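Local coordinates for protein GTP cyclohydrolase 1 type 2 homolog (Escherichia coli, Escherichia coli O157:H7, PDB 1NMO) that binds two iron ions in each subunit of a ring-shaped hexamer and may take part in degrading radiation-damaged nucleotides, at residues N11-S16 with D101-L106; I19-P24 with H97-A102; A59-H64 with N92-H97. All coordinates share one frame; numbering follows the deposited sequence.

Contact 1. Residues N11-S16 with D101-L106; sequences NEKLNS and DAHPEL. With FE (Fe (III) ion), chain H.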
loop_
_atom_site.group_PDB
_atom_site.type_symbol
_atom_site.label_atom_id
_atom_site.label_comp_id
_atom_site.label_asym_id
_atom_site.label_seq_id
_atom_site.Cartn_x
_atom_site.Cartn_y
_atom_site.Cartn_z
ATOM N N ASN A 11 -40.823 -9.580 -24.975
ATOM C CA ASN A 11 -41.204 -10.958 -24.869
ATOM C C ASN A 11 -41.179 -11.632 -26.221
ATOM O O ASN A 11 -40.544 -12.708 -26.378
ATOM C CB ASN A 11 -42.562 -10.999 -24.293
ATOM C CG ASN A 11 -42.548 -11.298 -22.822
ATOM O OD1 ASN A 11 -41.487 -11.478 -22.186
ATOM N ND2 ASN A 11 -43.746 -11.379 -22.254
ATOM N N GLU A 12 -41.853 -11.059 -27.223
ATOM C CA GLU A 12 -41.806 -11.715 -28.547
ATOM C C GLU A 12 -40.422 -11.717 -29.189
ATOM O O GLU A 12 -40.052 -12.703 -29.821
ATOM C CB GLU A 12 -42.852 -11.125 -29.519
ATOM C CG GLU A 12 -44.260 -11.781 -29.247
ATOM C CD GLU A 12 -45.432 -10.877 -29.679
ATOM O OE1 GLU A 12 -45.185 -9.931 -30.497
ATOM O OE2 GLU A 12 -46.599 -11.124 -29.222
ATOM N N LYS A 13 -39.649 -10.651 -28.993
ATOM C CA LYS A 13 -38.297 -10.588 -29.576
ATOM C C LYS A 13 -37.374 -11.633 -28.953
ATOM O O LYS A 13 -36.631 -12.348 -29.636
ATOM C CB LYS A 13 -37.734 -9.181 -29.402
ATOM C CG LYS A 13 -36.263 -8.945 -29.920
ATOM C CD LYS A 13 -36.033 -9.291 -31.411
ATOM C CE LYS A 13 -34.651 -8.844 -31.917
ATOM N NZ LYS A 13 -34.400 -9.040 -33.478
ATOM N N LEU A 14 -37.441 -11.783 -27.651
ATOM C CA LEU A 14 -36.579 -12.760 -27.019
ATOM C C LEU A 14 -37.166 -14.135 -27.043
ATOM O O LEU A 14 -36.566 -15.058 -26.506
ATOM C CB LEU A 14 -36.309 -12.343 -25.574
ATOM C CG LEU A 14 -35.628 -10.998 -25.356
ATOM C CD1 LEU A 14 -35.156 -10.897 -23.914
ATOM C CD2 LEU A 14 -34.443 -10.836 -26.275
ATOM N N ASN A 15 -38.337 -14.290 -27.663
ATOM C CA ASN A 15 -39.028 -15.609 -27.661
ATOM C C ASN A 15 -38.974 -16.123 -26.227
ATOM O O ASN A 15 -38.622 -17.264 -25.956
ATOM C CB ASN A 15 -38.338 -16.564 -28.642
ATOM C CG ASN A 15 -38.438 -16.037 -30.097
ATOM O OD1 ASN A 15 -39.560 -15.904 -30.655
ATOM N ND2 ASN A 15 -37.279 -15.693 -30.705
ATOM N N SER A 16 -39.363 -15.241 -25.308
ATOM C CA SER A 16 -39.323 -15.537 -23.891
ATOM C C SER A 16 -40.289 -16.619 -23.390
ATOM O O SER A 16 -39.911 -17.501 -22.636
ATOM C CB SER A 16 -39.541 -14.241 -23.114
ATOM O OG SER A 16 -39.459 -14.479 -21.710
ATOM N N ASP A 101 -29.970 -14.565 -21.951
ATOM C CA ASP A 101 -28.677 -15.251 -22.073
ATOM C C ASP A 101 -28.617 -15.919 -23.456
ATOM O O ASP A 101 -27.659 -15.747 -24.203
ATOM C CB ASP A 101 -28.498 -16.355 -20.984
ATOM C CG ASP A 101 -28.163 -15.772 -19.639
ATOM O OD1 ASP A 101 -27.285 -14.877 -19.631
ATOM O OD2 ASP A 101 -28.776 -16.149 -18.606
ATOM N N ALA A 102 -29.681 -16.670 -23.783
ATOM C CA ALA A 102 -29.772 -17.428 -25.037
ATOM C C ALA A 102 -30.009 -16.711 -26.379
ATOM O O ALA A 102 -29.479 -17.141 -27.377
ATOM C CB ALA A 102 -30.801 -18.553 -24.878
ATOM N N HIS A 103 -30.742 -15.617 -26.456
ATOM C CA HIS A 103 -30.943 -15.016 -27.806
ATOM C C HIS A 103 -29.695 -14.954 -28.740
ATOM O O HIS A 103 -28.697 -14.302 -28.438
ATOM C CB HIS A 103 -31.583 -13.624 -27.660
ATOM C CG HIS A 103 -32.268 -13.153 -28.895
ATOM N ND1 HIS A 103 -31.709 -12.204 -29.744
ATOM C CD2 HIS A 103 -33.383 -13.612 -29.520
ATOM C CE1 HIS A 103 -32.445 -12.110 -30.836
ATOM N NE2 HIS A 103 -33.466 -12.956 -30.726
ATOM N N PRO A 104 -29.778 -15.542 -29.946
ATOM C CA PRO A 104 -28.586 -15.511 -30.811
ATOM C C PRO A 104 -28.026 -14.137 -31.239
ATOM O O PRO A 104 -26.884 -14.005 -31.709
ATOM C CB PRO A 104 -29.011 -16.334 -32.025
ATOM C CG PRO A 104 -30.284 -17.123 -31.589
ATOM C CD PRO A 104 -30.952 -16.066 -30.677
ATOM N N GLU A 105 -28.830 -13.102 -31.120
ATOM C CA GLU A 105 -28.383 -11.817 -31.581
ATOM C C GLU A 105 -28.043 -10.912 -30.423
ATOM O O GLU A 105 -26.958 -10.346 -30.352
ATOM C CB GLU A 105 -29.508 -11.183 -32.406
ATOM C CG GLU A 105 -29.324 -9.683 -32.577
ATOM C CD GLU A 105 -30.521 -8.972 -33.203
ATOM O OE1 GLU A 105 -31.535 -9.643 -33.594
ATOM O OE2 GLU A 105 -30.429 -7.714 -33.315
ATOM N N LEU A 106 -28.987 -10.818 -29.491
ATOM C CA LEU A 106 -28.951 -9.927 -28.308
ATOM C C LEU A 106 -28.422 -10.557 -27.017
ATOM O O LEU A 106 -28.042 -9.855 -26.071
ATOM C CB LEU A 106 -30.414 -9.443 -28.059
ATOM C CG LEU A 106 -31.018 -8.165 -28.714
ATOM C CD1 LEU A 106 -30.236 -7.623 -29.861
ATOM C CD2 LEU A 106 -32.466 -8.400 -29.032
HETATM FE FE FE H . -27.165 -15.292 -16.989
HETATM O O HOH W 1 -26.227 -17.456 -17.260
#
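Lys-13 and Glu-105 meet in a salt bridge, NZ standing 2.9 Å from OE1. The ammonium comes to the syn side of the carboxylate oxygen, though 28° out of the carboxylate plane, and the two side chains cross at about a right angle. The lysine leaves its backbone with CG anti to N and then bends at chi2 (56°). Its methylenes pass across Leu-106, whose CD2 lies 3.6 Å from Lys-13 CE. Nearer the backbones, Leu-14 CD2 touches both Leu-106 CD2, at 4.2 Å, and His-103 CG, at 4.1 Å, and it crosses each side chain nearly perpendicularly.

The His-103 ring lies against Leu-14 CD2 and the Lys-13 backbone, and its rotation is restrained from within its own turn. Leu-106 N donates to His-103 ND1 over 3.1 Å, nearly straight at 167° and close to the ring plane, while Pro-104 CD lies over one ring face toward the rim. On the other segment, Asn-15, with positive phi, ends helix 3-13 in a Schellman motif. Farther out, Leu-14 also packs on Trp-96, Pro-99 and Leu-100. Asp-101 binds one iron through OD2 at 2.4 Å, with OD1 at a longer 2.7 Å, together with His-63 and Glu-219.

Because ND1 accepts the Leu-106 N-H, a proton on the His-103 ring would be expected at NE2. The Lys-13 ammonium would disfavour a second one, though Glu-105 OE1 at the ring edge would offset it. The chemistry thus implies an ion pair beside a restrained, probably NE2-protonated imidazole that rests against buried leucines.

Contact 2. Residues I19-P24 with H97-A102; sequences ISDYAP and HLPLDA. With FE (Fe (III) ion), chain H.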
loop_
_atom_site.group_PDB
_atom_site.type_symbol
_atom_site.label_atom_id
_atom_site.label_comp_id
_atom_site.label_asym_id
_atom_site.label_seq_id
_atom_site.Cartn_x
_atom_site.Cartn_y
_atom_site.Cartn_z
ATOM N N ILE A 19 -39.272 -20.431 -23.028
ATOM C CA ILE A 19 -38.176 -20.818 -22.126
ATOM C C ILE A 19 -38.528 -20.981 -20.655
ATOM O O ILE A 19 -39.039 -20.046 -20.017
ATOM C CB ILE A 19 -37.007 -19.819 -22.295
ATOM C CG1 ILE A 19 -36.566 -19.867 -23.755
ATOM C CG2 ILE A 19 -35.779 -20.256 -21.501
ATOM C CD1 ILE A 19 -35.971 -18.626 -24.268
ATOM N N SER A 20 -38.252 -22.165 -20.097
ATOM C CA SER A 20 -38.612 -22.381 -18.705
ATOM C C SER A 20 -37.494 -21.790 -17.856
ATOM O O SER A 20 -36.309 -22.110 -18.058
ATOM C CB SER A 20 -38.780 -23.869 -18.400
ATOM O OG SER A 20 -37.550 -24.331 -17.835
ATOM N N ASP A 21 -37.888 -20.962 -16.890
ATOM C CA ASP A 21 -36.942 -20.243 -16.052
ATOM C C ASP A 21 -37.051 -20.424 -14.510
ATOM O O ASP A 21 -38.026 -20.967 -13.982
ATOM C CB ASP A 21 -37.122 -18.781 -16.416
ATOM C CG ASP A 21 -35.846 -18.060 -16.523
ATOM O OD1 ASP A 21 -34.941 -18.325 -15.684
ATOM O OD2 ASP A 21 -35.777 -17.210 -17.447
ATOM N N TYR A 22 -36.037 -19.947 -13.798
ATOM C CA TYR A 22 -35.997 -19.984 -12.323
ATOM C C TYR A 22 -36.780 -18.735 -11.813
ATOM O O TYR A 22 -36.877 -18.483 -10.586
ATOM C CB TYR A 22 -34.546 -19.863 -11.818
ATOM C CG TYR A 22 -33.607 -20.888 -12.345
ATOM C CD1 TYR A 22 -33.543 -22.158 -11.745
ATOM C CD2 TYR A 22 -32.780 -20.621 -13.473
ATOM C CE1 TYR A 22 -32.680 -23.170 -12.244
ATOM C CE2 TYR A 22 -31.909 -21.623 -13.998
ATOM C CZ TYR A 22 -31.871 -22.895 -13.372
ATOM O OH TYR A 22 -31.079 -23.922 -13.844
ATOM N N ALA A 23 -37.280 -17.913 -12.732
ATOM C CA ALA A 23 -37.993 -16.749 -12.247
ATOM C C ALA A 23 -38.895 -16.159 -13.319
ATOM O O ALA A 23 -38.708 -16.377 -14.528
ATOM C CB ALA A 23 -37.003 -15.704 -11.691
ATOM N N PRO A 24 -39.938 -15.445 -12.895
ATOM C CA PRO A 24 -40.758 -14.909 -13.994
ATOM C C PRO A 24 -40.029 -13.937 -14.911
ATOM O O PRO A 24 -39.263 -13.115 -14.455
ATOM C CB PRO A 24 -41.910 -14.213 -13.274
ATOM C CG PRO A 24 -41.294 -13.873 -11.836
ATOM C CD PRO A 24 -40.535 -15.172 -11.562
ATOM N N HIS A 97 -34.406 -13.209 -17.669
ATOM C CA HIS A 97 -33.271 -14.038 -17.278
ATOM C C HIS A 97 -32.817 -14.948 -18.455
ATOM O O HIS A 97 -32.231 -14.430 -19.407
ATOM C CB HIS A 97 -33.642 -14.840 -16.020
ATOM C CG HIS A 97 -32.499 -15.572 -15.386
ATOM N ND1 HIS A 97 -32.551 -16.928 -15.104
ATOM C CD2 HIS A 97 -31.253 -15.163 -15.030
ATOM C CE1 HIS A 97 -31.385 -17.324 -14.614
ATOM N NE2 HIS A 97 -30.579 -16.276 -14.554
ATOM N N LEU A 98 -33.123 -16.253 -18.487
ATOM C CA LEU A 98 -32.539 -17.071 -19.576
ATOM C C LEU A 98 -32.737 -16.558 -20.993
ATOM O O LEU A 98 -31.790 -16.599 -21.856
ATOM C CB LEU A 98 -32.968 -18.551 -19.440
ATOM C CG LEU A 98 -32.504 -19.087 -18.048
ATOM C CD1 LEU A 98 -32.921 -20.557 -17.841
ATOM C CD2 LEU A 98 -31.002 -18.990 -17.900
ATOM N N PRO A 99 -33.926 -16.022 -21.289
ATOM C CA PRO A 99 -34.059 -15.542 -22.673
ATOM C C PRO A 99 -32.983 -14.529 -23.020
ATOM O O PRO A 99 -32.496 -14.457 -24.187
ATOM C CB PRO A 99 -35.477 -14.950 -22.712
ATOM C CG PRO A 99 -36.221 -15.822 -21.677
ATOM C CD PRO A 99 -35.180 -15.859 -20.545
ATOM N N LEU A 100 -32.561 -13.740 -22.036
ATOM C CA LEU A 100 -31.522 -12.711 -22.345
ATOM C C LEU A 100 -30.104 -13.314 -22.359
ATOM O O LEU A 100 -29.142 -12.651 -22.719
ATOM C CB LEU A 100 -31.653 -11.510 -21.382
ATOM C CG LEU A 100 -30.944 -10.196 -21.801
ATOM C CD1 LEU A 100 -31.388 -9.737 -23.198
ATOM C CD2 LEU A 100 -31.455 -9.126 -20.827
ATOM N N ASP A 101 -29.970 -14.565 -21.951
ATOM C CA ASP A 101 -28.677 -15.251 -22.073
ATOM C C ASP A 101 -28.617 -15.919 -23.456
ATOM O O ASP A 101 -27.659 -15.747 -24.203
ATOM C CB ASP A 101 -28.498 -16.355 -20.984
ATOM C CG ASP A 101 -28.163 -15.772 -19.639
ATOM O OD1 ASP A 101 -27.285 -14.877 -19.631
ATOM O OD2 ASP A 101 -28.776 -16.149 -18.606
ATOM N N ALA A 102 -29.681 -16.670 -23.783
ATOM C CA ALA A 102 -29.772 -17.428 -25.037
ATOM C C ALA A 102 -30.009 -16.711 -26.379
ATOM O O ALA A 102 -29.479 -17.141 -27.377
ATOM C CB ALA A 102 -30.801 -18.553 -24.878
HETATM FE FE FE H . -27.165 -15.292 -16.989
HETATM O O HOH W 1 -26.227 -17.456 -17.260
#
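Asp-21 supplies the polar part of this contact, using both carboxylate oxygens against the start of helix 98-102. His-97 ND1 donates to OD1 of Asp-21 over 2.8 Å at 169°; the oxygen lies in the imidazole plane and accepts the hydrogen bond on its syn lone pair, although carboxylate and ring planes are 35° apart. The anti lone pair of the same oxygen takes the N-H of Tyr-22, with Tyr-22 N 2.7 Å from Asp-21 OD1, so two donors grip OD1. The other oxygen, OD2, accepts from Leu-98 N at 3.0 Å, a more bent bond (142°) met on the syn side and somewhat out of the carboxylate plane, and also from the side-chain amide of Asn-25. A carboxylate held by four N-H groups would be expected to have little freedom to rotate.

The apolar contacts lie to either side of this carboxylate along the loop. Ile-19 CD1 meets Pro-99 CG at 3.8 Å as the two side chains slide past each other in opposite directions, and Ile-19 CG2, anti to the backbone N, reaches Leu-98 CB at 3.9 Å. Tyr-22 CD2 comes to 3.8 Å from His-97 CE1, ring edge to ring edge. The neighbouring CE2 of the tyrosine touches Leu-98 CD1.

Trp-68 meets the His-97 ring edge-to-face, and Ser-16 and Asn-25 pack on Pro-99. Close to the dinuclear iron site, this surface contact therefore lays the loop that follows helix 3-13 and leads into strand 26-29 against the first turn of helix 98-102.

Contact 3. Residues A59-H64 with N92-H97; sequences AVIVHH and NLYGWH. With FE (Fe (III) ion), chain G; FE (Fe (III) ion), chain H.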
loop_
_atom_site.group_PDB
_atom_site.type_symbol
_atom_site.label_atom_id
_atom_site.label_comp_id
_atom_site.label_asym_id
_atom_site.label_seq_id
_atom_site.Cartn_x
_atom_site.Cartn_y
_atom_site.Cartn_z
ATOM N N ALA A 59 -39.367 3.113 -16.318
ATOM C CA ALA A 59 -39.220 1.667 -16.191
ATOM C C ALA A 59 -37.781 1.321 -15.923
ATOM O O ALA A 59 -36.867 2.094 -16.219
ATOM C CB ALA A 59 -39.651 0.987 -17.434
ATOM N N VAL A 60 -37.587 0.129 -15.387
ATOM C CA VAL A 60 -36.241 -0.387 -15.195
ATOM C C VAL A 60 -36.240 -1.752 -15.829
ATOM O O VAL A 60 -37.198 -2.512 -15.635
ATOM C CB VAL A 60 -35.895 -0.558 -13.733
ATOM C CG1 VAL A 60 -34.540 -1.305 -13.562
ATOM C CG2 VAL A 60 -35.759 0.780 -13.193
ATOM N N ILE A 61 -35.223 -2.038 -16.651
ATOM C CA ILE A 61 -35.133 -3.356 -17.263
ATOM C C ILE A 61 -33.765 -3.976 -16.864
ATOM O O ILE A 61 -32.725 -3.286 -16.896
ATOM C CB ILE A 61 -35.275 -3.285 -18.785
ATOM C CG1 ILE A 61 -36.597 -2.599 -19.174
ATOM C CG2 ILE A 61 -35.187 -4.714 -19.304
ATOM C CD1 ILE A 61 -36.909 -2.561 -20.687
ATOM N N VAL A 62 -33.769 -5.256 -16.475
ATOM C CA VAL A 62 -32.576 -5.911 -15.977
ATOM C C VAL A 62 -32.439 -7.361 -16.360
ATOM O O VAL A 62 -33.393 -7.931 -16.879
ATOM C CB VAL A 62 -32.543 -5.915 -14.421
ATOM C CG1 VAL A 62 -32.469 -4.509 -13.861
ATOM C CG2 VAL A 62 -33.727 -6.623 -13.890
ATOM N N HIS A 63 -31.227 -7.927 -16.182
ATOM C CA HIS A 63 -31.022 -9.338 -16.437
ATOM C C HIS A 63 -31.437 -10.141 -15.193
ATOM O O HIS A 63 -31.947 -11.255 -15.338
ATOM C CB HIS A 63 -29.591 -9.632 -16.744
ATOM C CG HIS A 63 -29.299 -11.081 -17.031
ATOM N ND1 HIS A 63 -30.173 -11.916 -17.715
ATOM C CD2 HIS A 63 -28.212 -11.843 -16.716
ATOM C CE1 HIS A 63 -29.634 -13.130 -17.795
ATOM N NE2 HIS A 63 -28.445 -13.118 -17.190
ATOM N N HIS A 64 -31.201 -9.572 -13.991
ATOM C CA HIS A 64 -31.539 -10.189 -12.694
ATOM C C HIS A 64 -32.547 -9.349 -11.874
ATOM O O HIS A 64 -32.196 -8.365 -11.188
ATOM C CB HIS A 64 -30.301 -10.357 -11.820
ATOM C CG HIS A 64 -29.231 -11.205 -12.413
ATOM N ND1 HIS A 64 -28.065 -10.674 -12.920
ATOM C CD2 HIS A 64 -29.136 -12.548 -12.564
ATOM C CE1 HIS A 64 -27.293 -11.652 -13.344
ATOM N NE2 HIS A 64 -27.914 -12.797 -13.138
ATOM N N ASN A 92 -42.112 0.894 -13.331
ATOM C CA ASN A 92 -42.229 -0.525 -13.777
ATOM C C ASN A 92 -40.877 -1.331 -13.712
ATOM O O ASN A 92 -39.849 -0.876 -14.235
ATOM C CB ASN A 92 -42.702 -0.591 -15.246
ATOM C CG ASN A 92 -44.056 0.030 -15.427
ATOM O OD1 ASN A 92 -45.077 -0.655 -15.381
ATOM N ND2 ASN A 92 -44.092 1.353 -15.554
ATOM N N LEU A 93 -40.820 -2.500 -13.080
ATOM C CA LEU A 93 -39.539 -3.244 -13.176
ATOM C C LEU A 93 -39.797 -4.422 -14.080
ATOM O O LEU A 93 -40.750 -5.180 -13.841
ATOM C CB LEU A 93 -39.079 -3.859 -11.863
ATOM C CG LEU A 93 -37.905 -4.850 -11.981
ATOM C CD1 LEU A 93 -36.656 -4.021 -12.234
ATOM C CD2 LEU A 93 -37.681 -5.635 -10.674
ATOM N N TYR A 94 -38.976 -4.594 -15.127
ATOM C CA TYR A 94 -39.095 -5.768 -16.004
ATOM C C TYR A 94 -37.733 -6.404 -15.825
ATOM O O TYR A 94 -36.748 -5.670 -15.547
ATOM C CB TYR A 94 -39.177 -5.399 -17.498
ATOM C CG TYR A 94 -40.318 -4.470 -17.953
ATOM C CD1 TYR A 94 -40.310 -3.143 -17.637
ATOM C CD2 TYR A 94 -41.380 -4.958 -18.729
ATOM C CE1 TYR A 94 -41.324 -2.271 -18.087
ATOM C CE2 TYR A 94 -42.418 -4.109 -19.178
ATOM C CZ TYR A 94 -42.371 -2.769 -18.863
ATOM O OH TYR A 94 -43.345 -1.915 -19.384
ATOM N N GLY A 95 -37.678 -7.738 -15.967
ATOM C CA GLY A 95 -36.445 -8.527 -15.937
ATOM C C GLY A 95 -36.595 -9.692 -16.960
ATOM O O GLY A 95 -37.718 -10.207 -17.143
ATOM N N TRP A 96 -35.529 -10.063 -17.692
ATOM C CA TRP A 96 -35.514 -11.222 -18.573
ATOM C C TRP A 96 -34.247 -12.005 -18.214
ATOM O O TRP A 96 -33.128 -11.533 -18.428
ATOM C CB TRP A 96 -35.468 -10.839 -20.046
ATOM C CG TRP A 96 -36.825 -10.563 -20.578
ATOM C CD1 TRP A 96 -37.705 -11.475 -21.066
ATOM C CD2 TRP A 96 -37.529 -9.303 -20.552
ATOM N NE1 TRP A 96 -38.905 -10.884 -21.340
ATOM C CE2 TRP A 96 -38.831 -9.550 -21.036
ATOM C CE3 TRP A 96 -37.175 -7.983 -20.167
ATOM C CZ2 TRP A 96 -39.787 -8.552 -21.140
ATOM C CZ3 TRP A 96 -38.106 -6.987 -20.263
ATOM C CH2 TRP A 96 -39.422 -7.276 -20.751
ATOM N N HIS A 97 -34.406 -13.209 -17.669
ATOM C CA HIS A 97 -33.271 -14.038 -17.278
ATOM C C HIS A 97 -32.817 -14.948 -18.455
ATOM O O HIS A 97 -32.231 -14.430 -19.407
ATOM C CB HIS A 97 -33.642 -14.840 -16.020
ATOM C CG HIS A 97 -32.499 -15.572 -15.386
ATOM N ND1 HIS A 97 -32.551 -16.928 -15.104
ATOM C CD2 HIS A 97 -31.253 -15.163 -15.030
ATOM C CE1 HIS A 97 -31.385 -17.324 -14.614
ATOM N NE2 HIS A 97 -30.579 -16.276 -14.554
HETATM FE FE FE G . -26.532 -14.086 -14.132
HETATM FE FE FE H . -27.165 -15.292 -16.989
HETATM O O HOH W 1 -26.227 -17.456 -17.260
#
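Strands 59-62 and 92-95 pair in parallel inside the mixed sheet, as the two strands of a beta-alpha-beta unit whose crossover carries helix 78-88. Their axes come within 4.6 Å at 15°, with Ala-59 beside Asn-92 and Val-62 beside Gly-95. Backbone bonds alternate across the pair: Val-60 N to Asn-92 O, Tyr-94 N to Val-60 O, Val-62 N to Tyr-94 O and Trp-96 N to Val-62 O.

On one face Tyr-94 turns its ring edge to Ala-59, CE1 to CB at 3.7 Å, and Ile-61 CG2 meets the edge of the Trp-96 indole at CZ3, 3.8 Å away. On the other, Leu-93 CD1 packs on Val-60 CG1 at 3.7 Å.

Beyond the strand ends a side-chain to backbone bond continues the contact. His-63, with CG anti to N (chi1 -180°), donates from ND1 to a lone pair of Trp-96 O at 3.1 Å, near the ring plane. This bond would help to fix the rotation of the ring, whose NE2 binds one iron at 2.5 Å. His-63 CE1 comes 3.8 Å from His-97 CD2, the near-parallel rings slid apart so that they barely overlap. His-64 NE2 binds the other iron at 2.1 Å, and Glu-219 bridges both.

Helix 3-13 covers the Tyr-94 and Trp-96 face, helix 46-54 packs on Val-60 and Val-62, and strands 37-41 and 26-29 flank the pair.

Overall arrangement
Contact 3 is the buried one, a parallel strand pair made largely of backbone hydrogen bonds and aliphatic packing, whereas contact 2 lies at the surface and contact 1 is partly buried. Contacts 1 and 2 both use helix 98-102, one at its end through an ion pair and leucines, the other at its start through a carboxylate, and they meet where Ser-16 and Leu-14 pack on Pro-99. His-97 belongs to contacts 2 and 3, and the Trp-96 indole of 92-97 hydrogen-bonds to Asn-11 of 11-16. All three converge on one iron: contact 3 contributes His-63, while Asp-101 is common to contacts 1 and 2.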